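Local coordinates for flagellar brake protein YcgR (Escherichia coli K-12, PDB 5Y6G), which acts as a flagellar brake, binding cyclic di-GMP through the PilZ domain described here and then slowing the motor to reduce swimming and swarming, at residues 58-63 and 73-78. Residues are numbered along the deposited sequence; the frame is centred on the assembly and turned at random.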
loop_
_atom_site.group_PDB
_atom_site.type_symbol
_atom_site.label_atom_id
_atom_site.label_comp_id
_atom_site.label_asym_id
_atom_site.label_seq_id
_atom_site.Cartn_x
_atom_site.Cartn_y
_atom_site.Cartn_z
ATOM N N ARG A 58 -0.539 -10.775 -10.693
ATOM C CA ARG A 58 0.825 -10.289 -10.568
ATOM C C ARG A 58 0.951 -8.972 -11.318
ATOM O O ARG A 58 0.439 -8.831 -12.433
ATOM C CB ARG A 58 1.833 -11.311 -11.108
ATOM C CG ARG A 58 1.597 -12.724 -10.598
ATOM C CD ARG A 58 2.888 -13.524 -10.559
ATOM N NE ARG A 58 2.830 -14.719 -11.396
ATOM C CZ ARG A 58 2.355 -15.893 -10.993
ATOM N NH1 ARG A 58 1.887 -16.035 -9.760
ATOM N NH2 ARG A 58 2.346 -16.927 -11.824
ATOM N N PHE A 59 1.626 -8.006 -10.700
ATOM C CA PHE A 59 1.714 -6.653 -11.229
ATOM C C PHE A 59 3.170 -6.283 -11.461
ATOM O O PHE A 59 4.034 -6.588 -10.633
ATOM C CB PHE A 59 1.058 -5.649 -10.278
ATOM C CG PHE A 59 -0.413 -5.883 -10.075
ATOM C CD1 PHE A 59 -1.347 -5.277 -10.900
ATOM C CD2 PHE A 59 -0.862 -6.712 -9.060
ATOM C CE1 PHE A 59 -2.701 -5.492 -10.714
ATOM C CE2 PHE A 59 -2.214 -6.929 -8.869
ATOM C CZ PHE A 59 -3.135 -6.318 -9.697
ATOM N N ALA A 60 3.432 -5.616 -12.583
ATOM C CA ALA A 60 4.767 -5.150 -12.931
ATOM C C ALA A 60 4.882 -3.659 -12.651
ATOM O O ALA A 60 4.109 -2.859 -13.188
ATOM C CB ALA A 60 5.077 -5.433 -14.402
ATOM N N GLN A 61 5.842 -3.291 -11.804
ATOM C CA GLN A 61 6.199 -1.897 -11.557
ATOM C C GLN A 61 4.979 -1.067 -11.153
ATOM O O GLN A 61 4.564 -0.134 -11.843
ATOM C CB GLN A 61 6.892 -1.294 -12.781
ATOM C CG GLN A 61 8.142 -2.044 -13.216
ATOM C CD GLN A 61 9.203 -2.105 -12.129
ATOM O OE1 GLN A 61 9.882 -1.115 -11.852
ATOM N NE2 GLN A 61 9.352 -3.271 -11.511
ATOM N N ILE A 62 4.406 -1.425 -10.005
ATOM C CA ILE A 62 3.376 -0.586 -9.411
ATOM C C ILE A 62 3.999 0.749 -9.037
ATOM O O ILE A 62 5.059 0.802 -8.401
ATOM C CB ILE A 62 2.751 -1.279 -8.192
ATOM C CG1 ILE A 62 2.131 -2.617 -8.601
ATOM C CG2 ILE A 62 1.713 -0.376 -7.538
ATOM C CD1 ILE A 62 1.576 -3.410 -7.439
ATOM N N GLU A 63 3.359 1.837 -9.449
ATOM C CA GLU A 63 3.874 3.173 -9.178
ATOM C C GLU A 63 3.423 3.593 -7.783
ATOM O O GLU A 63 2.231 3.819 -7.549
ATOM C CB GLU A 63 3.406 4.173 -10.231
ATOM C CG GLU A 63 4.100 5.516 -10.109
ATOM C CD GLU A 63 3.808 6.436 -11.275
ATOM O OE1 GLU A 63 2.987 7.363 -11.113
ATOM O OE2 GLU A 63 4.398 6.226 -12.356
ATOM N N HIS A 73 8.664 2.224 -8.287
ATOM C CA HIS A 73 7.928 1.217 -9.039
ATOM C C HIS A 73 8.381 -0.165 -8.590
ATOM O O HIS A 73 9.575 -0.472 -8.629
ATOM C CB HIS A 73 8.139 1.388 -10.547
ATOM C CG HIS A 73 7.726 2.731 -11.067
ATOM N ND1 HIS A 73 8.537 3.842 -10.988
ATOM C CD2 HIS A 73 6.588 3.140 -11.678
ATOM C CE1 HIS A 73 7.916 4.878 -11.525
ATOM N NE2 HIS A 73 6.731 4.479 -11.951
ATOM N N PHE A 74 7.428 -0.991 -8.164
ATOM C CA PHE A 74 7.724 -2.305 -7.611
ATOM C C PHE A 74 6.853 -3.365 -8.266
ATOM O O PHE A 74 5.669 -3.134 -8.531
ATOM C CB PHE A 74 7.493 -2.344 -6.095
ATOM C CG PHE A 74 8.339 -1.379 -5.324
ATOM C CD1 PHE A 74 7.763 -0.301 -4.673
ATOM C CD2 PHE A 74 9.710 -1.549 -5.250
ATOM C CE1 PHE A 74 8.538 0.588 -3.960
ATOM C CE2 PHE A 74 10.493 -0.662 -4.540
ATOM C CZ PHE A 74 9.906 0.408 -3.893
ATOM N N ASP A 75 7.443 -4.527 -8.524
ATOM C CA ASP A 75 6.649 -5.692 -8.869
ATOM C C ASP A 75 6.050 -6.285 -7.600
ATOM O O ASP A 75 6.657 -6.248 -6.525
ATOM C CB ASP A 75 7.495 -6.736 -9.602
ATOM C CG ASP A 75 8.200 -6.168 -10.820
ATOM O OD1 ASP A 75 9.358 -6.562 -11.078
ATOM O OD2 ASP A 75 7.601 -5.314 -11.507
ATOM N N ALA A 76 4.839 -6.820 -7.726
ATOM C CA ALA A 76 4.163 -7.385 -6.567
ATOM C C ALA A 76 3.096 -8.364 -7.030
ATOM O O ALA A 76 2.605 -8.291 -8.158
ATOM C CB ALA A 76 3.542 -6.292 -5.690
ATOM N N GLN A 77 2.747 -9.282 -6.134
ATOM C CA GLN A 77 1.648 -10.214 -6.333
ATOM C C GLN A 77 0.546 -9.895 -5.335
ATOM O O GLN A 77 0.804 -9.791 -4.132
ATOM C CB GLN A 77 2.107 -11.665 -6.162
ATOM C CG GLN A 77 0.965 -12.677 -6.199
ATOM C CD GLN A 77 1.455 -14.114 -6.236
ATOM O OE1 GLN A 77 1.453 -14.751 -7.287
ATOM N NE2 GLN A 77 1.872 -14.631 -5.085
ATOM N N LEU A 78 -0.674 -9.738 -5.837
ATOM C CA LEU A 78 -1.828 -9.542 -4.968
ATOM C C LEU A 78 -2.127 -10.843 -4.233
ATOM O O LEU A 78 -2.564 -11.824 -4.842
ATOM C CB LEU A 78 -3.029 -9.083 -5.787
ATOM C CG LEU A 78 -4.315 -8.905 -4.980
ATOM C CD1 LEU A 78 -4.087 -7.938 -3.830
ATOM C CD2 LEU A 78 -5.438 -8.420 -5.881
HETATM O O HOH W 1 11.312 -3.143 -8.755
#
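A G1 beta bulge in the antiparallel hairpin of strands 58-65 and 71-87, part of the PilZ domain's beta barrel, illustrates how one carboxylate can take up the backbone N-H that a bulge leaves out of the regular pairing. Q61, with a left-handed backbone, and I62 both face F74, and I62 N alone of the two bonds F74 O (2.6 Å). The other amide turns to D75: Q61 N meets OD2 nearly along its C-O axis at 2.7 Å, while NE2 of Q61, whose side chain bends at chi2 (-59°), reaches the same oxygen from above the carboxylate plane, also at 2.7 Å. N105 ND2 donates to OD1, so both carboxylate oxygens are engaged, which probably limits rotation. With an alanine in place of D75, the backbone N of Q61 would probably lose this acceptor and its side-chain amide be freer to turn. Beyond the bulge, F59 and A76 form a regular hydrogen-bonded pair; on their face I62 CD1 packs against A76 CB (3.9 Å), with F59 CE2 beside L78 CB. The opposite face carries polar pairs: Q77 OE1 lies in the guanidinium plane of R58, 2.8 Å from NH1, and H73 NE2 donates to the anti side of E63 OE2 at 2.9 Å, ring and carboxylate planes 84° apart.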